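Uly1 (Catenovulum maritimum, PDB 7DRQ) breaks down the algal polysaccharide ulvan as a lyase of polysaccharide lyase family 24, and carries bound calcium ions. Local coordinates at residues F91-T96 with L125-A130; K145-Y150 with K185-T190; G292-Y297 with V327-D332. All coordinates share one frame; numbering follows the deposited sequence.

Overall arrangement
Contacts 1 and 2 are neighbours, their centres about 10 Å apart, and they touch directly: His-93 ND1 of contact 1 is 3.0 Å from Lys-185 NZ of contact 2, a probable hydrogen bond, and Thr-96 OG1 lies 3.1 Å from Arg-149 NH1, another. Lys-185 carries this polar network on to a calcium ion, which its carbonyl oxygen binds. Contact 3 stands apart, its centre about 33 Å from that of contact 1 and about 34 Å from that of contact 2. It lies across the chain's centre from contact 1, nearer the second calcium site. All three belong to the BNR-repeat region, of the beta-propeller clan.

Contact 1: residues F91-T96 with L125-A130; sequences FPHQHT and LYDMHA
Asp-127 gathers three residues of 91-96 around one carboxylate. Its OD2 accepts from His-93 NE2 at 2.6 Å through the anti lone pair, with the oxygen close to the imidazole plane, and from the backbone N of Thr-96 at 2.8 Å through the syn lone pair. Two donors thus grip one oxygen and hold the carboxylate against rotation; Thr-96 OG1 is also near, 2.9 Å from OD2. The other oxygen, OD1, receives His-95 ND1 at 2.9 Å from above the carboxylate plane, 42° out of it, and a further bond from Asn-109. An aspartate suits the place because it offers two acceptors on a short stem, and the histidines suit theirs because each ring nitrogen can serve a different partner: His-93 ND1 bonds Lys-185, and His-95 NE2 the backbone N of Glu-106.

Ring contact comes from Tyr-126. His-93 CG, anti to its backbone N (chi1 -175°), rests 3.7 Å from Tyr-126 CE1, the two rings meeting obliquely with planes 41° apart. A water joins the same pair of residues, 3.1 Å from both His-93 N and Tyr-126 OH; the phenol also bonds Ser-151.

The contact joins two antiparallel sheets. Segment 91-96 continues from the edge strand 86-91 of its sheet and packs on strand 73-80, whereas 125-130 leaves the middle strand 122-126, whose Leu-125 leans on strands 201-208 and 214-220.

Contact 2: residues K145-Y150 with K185-T190; sequences KDYFRY and KHLTMT. With CA (calcium ion), chain C.
Lys-185 crosses the carboxylate of Asp-146 at a slant, and its side chain can be followed atom by atom. CB, with the calcium ion close by, is 3.9 Å from Asp-146 OD1. CG packs against the hydroxyl oxygen of Tyr-126. CD meets the CG of Arg-149 and passes 3.7 Å from Asp-146 OD1. A bend at chi3 (-70°) places CE 3.5 Å from that same oxygen, and NZ ends 2.8 Å from OD2, on its syn side but 30° out of the carboxylate plane, in a salt bridge. Arg-149 NH2 forms a salt bridge with OD2 from the opposite face of the carboxylate, so one oxygen lies between two cations; the negative charge probably offsets the repulsion between them. Arg-149 NH1 is hydrogen-bonded to the backbone oxygen of Asp-127. A long, flexible lysine fits because its tip serves Asp-146 and His-93 while its backbone oxygen binds calcium at 2.4 Å, beside Asp-173 and Asp-183. Three waters also ligate the ion, one donating to Asp-146 OD1.

Within the beta-propeller domain this is where the start of strand 150-152 briefly pairs with the loop 185-190: Tyr-150 and His-186 form a single antiparallel bridge, a hydrogen-bonded pair, with His-186 N donating to Tyr-150 O at 2.7 Å.

Apolar side chains fill the rest. Leu-187 CD1 sits over the centre of the Tyr-147 ring, a CH-pi contact that a branched tip suits well. Met-189, a selenomethionine, touches two rings: CG is 3.5 Å from Phe-148 CE2, and CE lies over one face of Tyr-150, offset toward the rim. Its selenium is at the edge of the Phe-148 ring. Tyr-150 OH bonds His-123 and Trp-240. A water links Tyr-147 OH with the carbonyl oxygen of Leu-187.

Contact 3: residues G292-Y297 with V327-D332; sequences GMFYAY and VMRPGD
Val-327 N donates to Met-293 O at 2.9 Å, nearly straight at 172°, where the short, weakly bonded strand 326-328 meets strand 290-298 in an antiparallel sheet of the beta-propeller domain. The same oxygen also takes a weak bond from Met-328 N, so one carbonyl serves two successive amides.

Farther along, a water accepts from Gly-292 N and Gly-331 N, 3.2 Å from each, and so satisfies two amides that do not meet. Gly-292 O is bonded by Gln-278, Gly-331 O by Arg-286. Within 327-332, Asp-332 N closes the turn onto Arg-329 O at 2.9 Å. The side-chain ends look elsewhere: Tyr-295 OH bonds Arg-274, and the Arg-329 guanidinium forms a salt bridge with Asp-323.

Between these polar links lies an apolar seam. Val-327 spreads its two methyls, CG1 3.7 Å from Tyr-295 CB and CG2 3.6 Å from Met-293 CG; a beta-branched residue suits a place where two alternate side chains of one partner strand must be met at once. An alanine here would probably open a gap beside Tyr-295 CB and Met-293 CG, leaving the Met-293 side chain less firmly held. Met-293 is a selenomethionine, and its SE lies 3.5 Å from Met-328 CE, of a second selenomethionine.

Gly-292 has positive phi (73°), and a CB there would strike the ring of Phe-294, so a residue without a side chain fits. Pro-330 packs against the backbone of this glycine: its CD lies 3.3 Å from Gly-292 C.

Contact 1: residues F91-T96 with L125-A130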
loop_
_atom_site.group_PDB
_atom_site.type_symbol
_atom_site.label_atom_id
_atom_site.label_comp_id
_atom_site.label_asym_id
_atom_site.label_seq_id
_atom_site.Cartn_x
_atom_site.Cartn_y
_atom_site.Cartn_z
ATOM N N PHE A 91 4.049 18.774 -8.436
ATOM C CA PHE A 91 4.823 18.116 -9.476
ATOM C C PHE A 91 4.112 18.226 -10.819
ATOM O O PHE A 91 2.883 18.306 -10.874
ATOM C CB PHE A 91 5.057 16.637 -9.131
ATOM C CG PHE A 91 6.169 16.434 -8.144
ATOM C CD1 PHE A 91 5.931 16.553 -6.788
ATOM C CD2 PHE A 91 7.461 16.154 -8.574
ATOM C CE1 PHE A 91 6.962 16.402 -5.873
ATOM C CE2 PHE A 91 8.501 15.992 -7.659
ATOM C CZ PHE A 91 8.249 16.113 -6.314
ATOM N N PRO A 92 4.871 18.266 -11.916
ATOM C CA PRO A 92 4.233 18.438 -13.231
ATOM C C PRO A 92 3.315 17.293 -13.614
ATOM O O PRO A 92 2.339 17.520 -14.338
ATOM C CB PRO A 92 5.428 18.536 -14.195
ATOM C CG PRO A 92 6.579 18.980 -13.352
ATOM C CD PRO A 92 6.331 18.463 -11.958
ATOM N N HIS A 93 3.598 16.072 -13.165
ATOM C CA HIS A 93 2.808 14.926 -13.602
ATOM C C HIS A 93 1.360 15.022 -13.129
ATOM O O HIS A 93 1.089 15.405 -11.990
ATOM C CB HIS A 93 3.395 13.629 -13.073
ATOM C CG HIS A 93 2.697 12.413 -13.600
ATOM N ND1 HIS A 93 2.869 11.965 -14.893
ATOM C CD2 HIS A 93 1.812 11.566 -13.022
ATOM C CE1 HIS A 93 2.137 10.880 -15.082
ATOM N NE2 HIS A 93 1.481 10.620 -13.966
ATOM N N GLN A 94 0.433 14.606 -13.993
ATOM C CA GLN A 94 -0.989 14.561 -13.672
ATOM C C GLN A 94 -1.475 13.126 -13.781
ATOM O O GLN A 94 -1.036 12.390 -14.663
ATOM C CB GLN A 94 -1.822 15.452 -14.610
ATOM C CG GLN A 94 -1.443 16.931 -14.572
ATOM C CD GLN A 94 -1.881 17.660 -15.821
ATOM O OE1 GLN A 94 -1.222 17.579 -16.862
ATOM N NE2 GLN A 94 -3.008 18.359 -15.734
ATOM N N HIS A 95 -2.374 12.732 -12.871
ATOM C CA HIS A 95 -2.957 11.390 -12.890
ATOM C C HIS A 95 -3.423 11.031 -14.297
ATOM O O HIS A 95 -4.201 11.771 -14.907
ATOM C CB HIS A 95 -4.131 11.347 -11.900
ATOM C CG HIS A 95 -4.823 10.019 -11.815
ATOM N ND1 HIS A 95 -4.145 8.825 -11.672
ATOM C CD2 HIS A 95 -6.143 9.705 -11.825
ATOM C CE1 HIS A 95 -5.018 7.831 -11.611
ATOM N NE2 HIS A 95 -6.236 8.339 -11.703
ATOM N N THR A 96 -2.935 9.901 -14.826
ATOM C CA THR A 96 -3.288 9.492 -16.180
ATOM C C THR A 96 -4.485 8.550 -16.216
ATOM O O THR A 96 -4.857 8.083 -17.294
ATOM C CB THR A 96 -2.073 8.860 -16.886
ATOM O OG1 THR A 96 -1.579 7.742 -16.132
ATOM C CG2 THR A 96 -0.969 9.894 -17.038
ATOM N N LEU A 125 7.027 7.349 -5.879
ATOM C CA LEU A 125 6.632 6.430 -6.939
ATOM C C LEU A 125 5.149 6.611 -7.189
ATOM O O LEU A 125 4.359 6.576 -6.242
ATOM C CB LEU A 125 6.931 4.989 -6.536
ATOM C CG LEU A 125 8.417 4.644 -6.546
ATOM C CD1 LEU A 125 8.653 3.355 -5.796
ATOM C CD2 LEU A 125 8.966 4.538 -7.974
ATOM N N TYR A 126 4.749 6.808 -8.446
ATOM C CA TYR A 126 3.348 7.174 -8.603
ATOM C C TYR A 126 2.766 6.765 -9.948
ATOM O O TYR A 126 3.469 6.621 -10.949
ATOM C CB TYR A 126 3.149 8.673 -8.407
ATOM C CG TYR A 126 4.147 9.604 -9.078
ATOM C CD1 TYR A 126 3.946 10.054 -10.387
ATOM C CD2 TYR A 126 5.240 10.108 -8.370
ATOM C CE1 TYR A 126 4.831 10.957 -10.978
ATOM C CE2 TYR A 126 6.130 11.012 -8.951
ATOM C CZ TYR A 126 5.923 11.434 -10.253
ATOM O OH TYR A 126 6.809 12.335 -10.825
ATOM N N ASP A 127 1.438 6.616 -9.935
ATOM C CA ASP A 127 0.607 6.564 -11.135
ATOM C C ASP A 127 0.944 5.356 -12.001
ATOM O O ASP A 127 1.130 5.472 -13.213
ATOM C CB ASP A 127 0.701 7.859 -11.943
ATOM C CG ASP A 127 -0.575 8.137 -12.721
ATOM O OD1 ASP A 127 -1.622 7.546 -12.374
ATOM O OD2 ASP A 127 -0.543 8.940 -13.674
HETATM N N MSE A 128 1.030 4.193 -11.358
HETATM C CA MSE A 128 1.406 2.936 -12.012
HETATM C C MSE A 128 0.399 1.822 -11.782
HETATM O O MSE A 128 -0.012 1.565 -10.650
HETATM C CB MSE A 128 2.768 2.486 -11.498
HETATM C CG MSE A 128 3.881 3.452 -11.789
HETATM SE SE MSE A 128 5.556 2.628 -11.348
HETATM C CE MSE A 128 5.847 3.481 -9.603
ATOM N N HIS A 129 -0.008 1.156 -12.862
ATOM C CA HIS A 129 -0.775 -0.083 -12.731
ATOM C C HIS A 129 -0.293 -1.055 -13.811
ATOM O O HIS A 129 -0.968 -1.277 -14.822
ATOM C CB HIS A 129 -2.283 0.155 -12.814
ATOM C CG HIS A 129 -3.096 -1.059 -12.480
ATOM N ND1 HIS A 129 -4.475 -1.050 -12.458
ATOM C CD2 HIS A 129 -2.722 -2.316 -12.139
ATOM C CE1 HIS A 129 -4.915 -2.256 -12.140
ATOM N NE2 HIS A 129 -3.873 -3.041 -11.939
ATOM N N ALA A 130 0.884 -1.640 -13.573
ATOM C CA ALA A 130 1.445 -2.679 -14.440
ATOM C C ALA A 130 1.615 -2.198 -15.882
ATOM O O ALA A 130 1.369 -2.939 -16.838
ATOM C CB ALA A 130 0.589 -3.946 -14.387
HETATM O O HOH W 1 6.331 15.024 -12.183
#

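Contact 2: residues K145-Y150 with K185-T190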
loop_
_atom_site.group_PDB
_atom_site.type_symbol
_atom_site.label_atom_id
_atom_site.label_comp_id
_atom_site.label_asym_id
_atom_site.label_seq_id
_atom_site.Cartn_x
_atom_site.Cartn_y
_atom_site.Cartn_z
ATOM N N LYS A 145 8.475 5.454 -22.855
ATOM C CA LYS A 145 9.550 5.743 -21.911
ATOM C C LYS A 145 9.001 6.360 -20.628
ATOM O O LYS A 145 9.650 7.196 -19.994
ATOM C CB LYS A 145 10.599 6.659 -22.548
ATOM C CG LYS A 145 11.203 6.088 -23.829
ATOM C CD LYS A 145 11.905 4.767 -23.565
ATOM C CE LYS A 145 12.622 4.246 -24.824
ATOM N NZ LYS A 145 13.229 2.914 -24.580
ATOM N N ASP A 146 7.787 5.951 -20.233
ATOM C CA ASP A 146 7.173 6.523 -19.039
ATOM C C ASP A 146 6.308 5.499 -18.305
ATOM O O ASP A 146 5.410 5.894 -17.550
ATOM C CB ASP A 146 6.347 7.760 -19.423
ATOM C CG ASP A 146 6.027 8.644 -18.233
ATOM O OD1 ASP A 146 6.909 8.829 -17.361
ATOM O OD2 ASP A 146 4.887 9.165 -18.168
ATOM N N TYR A 147 6.551 4.199 -18.511
ATOM C CA TYR A 147 5.719 3.149 -17.924
ATOM C C TYR A 147 6.049 2.896 -16.461
ATOM O O TYR A 147 5.250 2.263 -15.756
ATOM C CB TYR A 147 5.883 1.837 -18.702
ATOM C CG TYR A 147 7.333 1.449 -18.855
ATOM C CD1 TYR A 147 7.991 0.738 -17.859
ATOM C CD2 TYR A 147 8.051 1.816 -19.986
ATOM C CE1 TYR A 147 9.322 0.388 -17.994
ATOM C CE2 TYR A 147 9.378 1.478 -20.126
ATOM C CZ TYR A 147 10.007 0.768 -19.127
ATOM O OH TYR A 147 11.326 0.422 -19.255
ATOM N N PHE A 148 7.209 3.371 -16.004
ATOM C CA PHE A 148 7.641 3.305 -14.616
ATOM C C PHE A 148 7.982 4.733 -14.211
ATOM O O PHE A 148 8.665 5.438 -14.960
ATOM C CB PHE A 148 8.865 2.374 -14.448
ATOM C CG PHE A 148 9.356 2.263 -13.034
ATOM C CD1 PHE A 148 8.790 1.341 -12.165
ATOM C CD2 PHE A 148 10.366 3.091 -12.565
ATOM C CE1 PHE A 148 9.211 1.254 -10.852
ATOM C CE2 PHE A 148 10.808 3.007 -11.250
ATOM C CZ PHE A 148 10.232 2.079 -10.389
ATOM N N ARG A 149 7.484 5.173 -13.053
ATOM C CA ARG A 149 7.444 6.603 -12.735
ATOM C C ARG A 149 8.029 6.861 -11.348
ATOM O O ARG A 149 7.352 6.675 -10.333
ATOM C CB ARG A 149 6.012 7.133 -12.852
ATOM C CG ARG A 149 5.467 7.021 -14.276
ATOM C CD ARG A 149 3.958 7.237 -14.390
ATOM N NE ARG A 149 3.617 7.441 -15.798
ATOM C CZ ARG A 149 2.395 7.380 -16.314
ATOM N NH1 ARG A 149 1.349 7.102 -15.546
ATOM N NH2 ARG A 149 2.228 7.607 -17.614
ATOM N N TYR A 150 9.279 7.322 -11.314
ATOM C CA TYR A 150 10.030 7.512 -10.079
ATOM C C TYR A 150 10.560 8.936 -10.023
ATOM O O TYR A 150 11.153 9.421 -10.996
ATOM C CB TYR A 150 11.184 6.496 -10.020
ATOM C CG TYR A 150 12.183 6.680 -8.900
ATOM C CD1 TYR A 150 11.770 6.871 -7.585
ATOM C CD2 TYR A 150 13.549 6.617 -9.160
ATOM C CE1 TYR A 150 12.700 7.033 -6.552
ATOM C CE2 TYR A 150 14.488 6.760 -8.142
ATOM C CZ TYR A 150 14.058 6.972 -6.842
ATOM O OH TYR A 150 14.990 7.111 -5.839
ATOM N N LYS A 185 10.412 12.504 -13.984
ATOM C CA LYS A 185 10.030 11.099 -13.883
ATOM C C LYS A 185 11.136 10.228 -14.465
ATOM O O LYS A 185 11.530 10.398 -15.624
ATOM C CB LYS A 185 8.698 10.842 -14.592
ATOM C CG LYS A 185 7.488 11.553 -13.934
ATOM C CD LYS A 185 6.203 11.265 -14.711
ATOM C CE LYS A 185 6.220 11.960 -16.072
ATOM N NZ LYS A 185 5.027 11.633 -16.916
ATOM N N HIS A 186 11.647 9.321 -13.649
ATOM C CA HIS A 186 12.731 8.435 -14.023
ATOM C C HIS A 186 12.184 7.042 -14.292
ATOM O O HIS A 186 11.308 6.549 -13.575
ATOM C CB HIS A 186 13.787 8.395 -12.925
ATOM C CG HIS A 186 14.425 9.726 -12.685
ATOM N ND1 HIS A 186 15.627 10.085 -13.256
ATOM C CD2 HIS A 186 14.006 10.798 -11.969
ATOM C CE1 HIS A 186 15.932 11.318 -12.887
ATOM N NE2 HIS A 186 14.963 11.774 -12.107
ATOM N N LEU A 187 12.709 6.417 -15.328
ATOM C CA LEU A 187 12.195 5.142 -15.804
ATOM C C LEU A 187 12.822 3.954 -15.084
ATOM O O LEU A 187 12.483 2.804 -15.397
ATOM C CB LEU A 187 12.443 5.036 -17.316
ATOM C CG LEU A 187 11.596 4.064 -18.131
ATOM C CD1 LEU A 187 10.114 4.383 -17.953
ATOM C CD2 LEU A 187 12.002 4.133 -19.595
ATOM N N THR A 188 13.715 4.215 -14.131
ATOM C CA THR A 188 14.500 3.206 -13.437
ATOM C C THR A 188 14.911 3.764 -12.084
ATOM O O THR A 188 14.991 4.981 -11.892
ATOM C CB THR A 188 15.756 2.799 -14.237
ATOM O OG1 THR A 188 16.613 1.988 -13.418
ATOM C CG2 THR A 188 16.544 4.043 -14.683
HETATM N N MSE A 189 15.171 2.852 -11.151
HETATM C CA MSE A 189 15.700 3.186 -9.831
HETATM C C MSE A 189 17.195 2.895 -9.686
HETATM O O MSE A 189 17.814 3.269 -8.686
HETATM C CB MSE A 189 14.929 2.395 -8.771
HETATM C CG MSE A 189 13.421 2.561 -8.918
HETATM SE SE MSE A 189 12.480 1.822 -7.374
HETATM C CE MSE A 189 12.901 3.208 -6.065
ATOM N N THR A 190 17.776 2.206 -10.668
ATOM C CA THR A 190 19.156 1.748 -10.576
ATOM C C THR A 190 20.109 2.542 -11.448
ATOM O O THR A 190 21.298 2.194 -11.520
ATOM C CB THR A 190 19.270 0.277 -10.993
ATOM O OG1 THR A 190 18.893 0.171 -12.369
ATOM C CG2 THR A 190 18.388 -0.628 -10.126
HETATM CA CA CA C . 11.163 10.872 -17.917
HETATM O O HOH W 2 10.992 8.403 -17.853
HETATM O O HOH W 3 11.034 10.132 -20.309
HETATM O O HOH W 4 8.729 10.757 -18.184
HETATM O O HOH W 5 13.392 0.921 -17.256
#

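Contact 3: residues G292-Y297 with V327-D332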
loop_
_atom_site.group_PDB
_atom_site.type_symbol
_atom_site.label_atom_id
_atom_site.label_comp_id
_atom_site.label_asym_id
_atom_site.label_seq_id
_atom_site.Cartn_x
_atom_site.Cartn_y
_atom_site.Cartn_z
ATOM N N GLY A 292 -5.905 -19.696 0.555
ATOM C CA GLY A 292 -4.789 -19.867 1.454
ATOM C C GLY A 292 -4.431 -18.627 2.247
ATOM O O GLY A 292 -5.006 -17.548 2.040
HETATM N N MSE A 293 -3.496 -18.779 3.166
HETATM C CA MSE A 293 -2.934 -17.663 3.916
HETATM C C MSE A 293 -1.486 -18.035 4.218
HETATM O O MSE A 293 -1.201 -19.142 4.683
HETATM C CB MSE A 293 -3.740 -17.398 5.186
HETATM C CG MSE A 293 -3.284 -16.194 5.962
HETATM SE SE MSE A 293 -4.542 -15.888 7.458
HETATM C CE MSE A 293 -6.112 -15.313 6.486
ATOM N N PHE A 294 -0.564 -17.116 3.957
ATOM C CA PHE A 294 0.852 -17.466 3.922
ATOM C C PHE A 294 1.679 -16.396 4.622
ATOM O O PHE A 294 1.298 -15.225 4.675
ATOM C CB PHE A 294 1.321 -17.645 2.473
ATOM C CG PHE A 294 0.473 -18.599 1.675
ATOM C CD1 PHE A 294 0.757 -19.955 1.655
ATOM C CD2 PHE A 294 -0.641 -18.139 0.970
ATOM C CE1 PHE A 294 -0.045 -20.844 0.927
ATOM C CE2 PHE A 294 -1.438 -19.012 0.255
ATOM C CZ PHE A 294 -1.133 -20.369 0.224
ATOM N N TYR A 295 2.851 -16.806 5.122
ATOM C CA TYR A 295 3.712 -15.898 5.870
ATOM C C TYR A 295 5.134 -16.431 5.842
ATOM O O TYR A 295 5.351 -17.643 5.955
ATOM C CB TYR A 295 3.226 -15.754 7.319
ATOM C CG TYR A 295 4.234 -15.205 8.318
ATOM C CD1 TYR A 295 4.482 -13.839 8.403
ATOM C CD2 TYR A 295 4.868 -16.044 9.226
ATOM C CE1 TYR A 295 5.365 -13.325 9.344
ATOM C CE2 TYR A 295 5.772 -15.553 10.155
ATOM C CZ TYR A 295 6.016 -14.191 10.208
ATOM O OH TYR A 295 6.883 -13.697 11.148
ATOM N N ALA A 296 6.095 -15.526 5.696
ATOM C CA ALA A 296 7.498 -15.895 5.802
ATOM C C ALA A 296 8.267 -14.691 6.317
ATOM O O ALA A 296 7.814 -13.551 6.191
ATOM C CB ALA A 296 8.069 -16.368 4.458
ATOM N N TYR A 297 9.449 -14.944 6.882
ATOM C CA TYR A 297 10.274 -13.850 7.376
ATOM C C TYR A 297 11.730 -14.152 7.059
ATOM O O TYR A 297 12.117 -15.306 6.866
ATOM C CB TYR A 297 10.079 -13.616 8.885
ATOM C CG TYR A 297 10.559 -14.766 9.745
ATOM C CD1 TYR A 297 11.874 -14.823 10.195
ATOM C CD2 TYR A 297 9.697 -15.790 10.103
ATOM C CE1 TYR A 297 12.317 -15.870 10.974
ATOM C CE2 TYR A 297 10.137 -16.854 10.882
ATOM C CZ TYR A 297 11.442 -16.883 11.315
ATOM O OH TYR A 297 11.879 -17.933 12.090
ATOM N N VAL A 327 0.175 -20.764 6.599
ATOM C CA VAL A 327 -0.197 -20.666 8.014
ATOM C C VAL A 327 -1.634 -21.143 8.259
ATOM O O VAL A 327 -1.952 -21.623 9.355
ATOM C CB VAL A 327 -0.014 -19.231 8.568
ATOM C CG1 VAL A 327 1.453 -18.796 8.502
ATOM C CG2 VAL A 327 -0.916 -18.229 7.843
HETATM N N MSE A 328 -2.511 -21.022 7.264
HETATM C CA MSE A 328 -3.953 -21.293 7.472
HETATM C C MSE A 328 -4.664 -21.439 6.131
HETATM O O MSE A 328 -4.248 -20.836 5.148
HETATM C CB MSE A 328 -4.588 -20.166 8.316
HETATM C CG MSE A 328 -5.913 -20.510 9.051
HETATM SE SE MSE A 328 -7.563 -20.157 8.050
HETATM C CE MSE A 328 -7.125 -18.271 7.434
ATOM N N ARG A 329 -5.711 -22.257 6.067
ATOM C CA ARG A 329 -6.477 -22.391 4.829
ATOM C C ARG A 329 -7.830 -21.750 5.056
ATOM O O ARG A 329 -8.694 -22.370 5.685
ATOM C CB ARG A 329 -6.649 -23.862 4.444
ATOM C CG ARG A 329 -5.356 -24.631 4.225
ATOM C CD ARG A 329 -4.883 -24.510 2.793
ATOM N NE ARG A 329 -3.842 -25.497 2.533
ATOM C CZ ARG A 329 -2.932 -25.389 1.571
ATOM N NH1 ARG A 329 -2.933 -24.330 0.769
ATOM N NH2 ARG A 329 -2.013 -26.337 1.430
ATOM N N PRO A 330 -8.086 -20.530 4.569
ATOM C CA PRO A 330 -9.384 -19.883 4.886
ATOM C C PRO A 330 -10.594 -20.617 4.319
ATOM O O PRO A 330 -11.711 -20.435 4.829
ATOM C CB PRO A 330 -9.250 -18.481 4.271
ATOM C CG PRO A 330 -7.788 -18.256 4.099
ATOM C CD PRO A 330 -7.149 -19.611 3.906
ATOM N N GLY A 331 -10.411 -21.437 3.279
ATOM C CA GLY A 331 -11.509 -22.274 2.802
ATOM C C GLY A 331 -12.086 -23.161 3.899
ATOM O O GLY A 331 -13.282 -23.491 3.874
ATOM N N ASP A 332 -11.248 -23.554 4.874
ATOM C CA ASP A 332 -11.685 -24.313 6.015
ATOM C C ASP A 332 -12.805 -23.620 6.777
ATOM O O ASP A 332 -13.547 -24.301 7.501
ATOM C CB ASP A 332 -10.506 -24.517 6.970
ATOM C CG ASP A 332 -9.437 -25.300 6.346
ATOM O OD1 ASP A 332 -9.673 -25.719 5.167
ATOM O OD2 ASP A 332 -8.452 -25.744 7.007
HETATM O O HOH W 6 -7.732 -22.084 1.579
#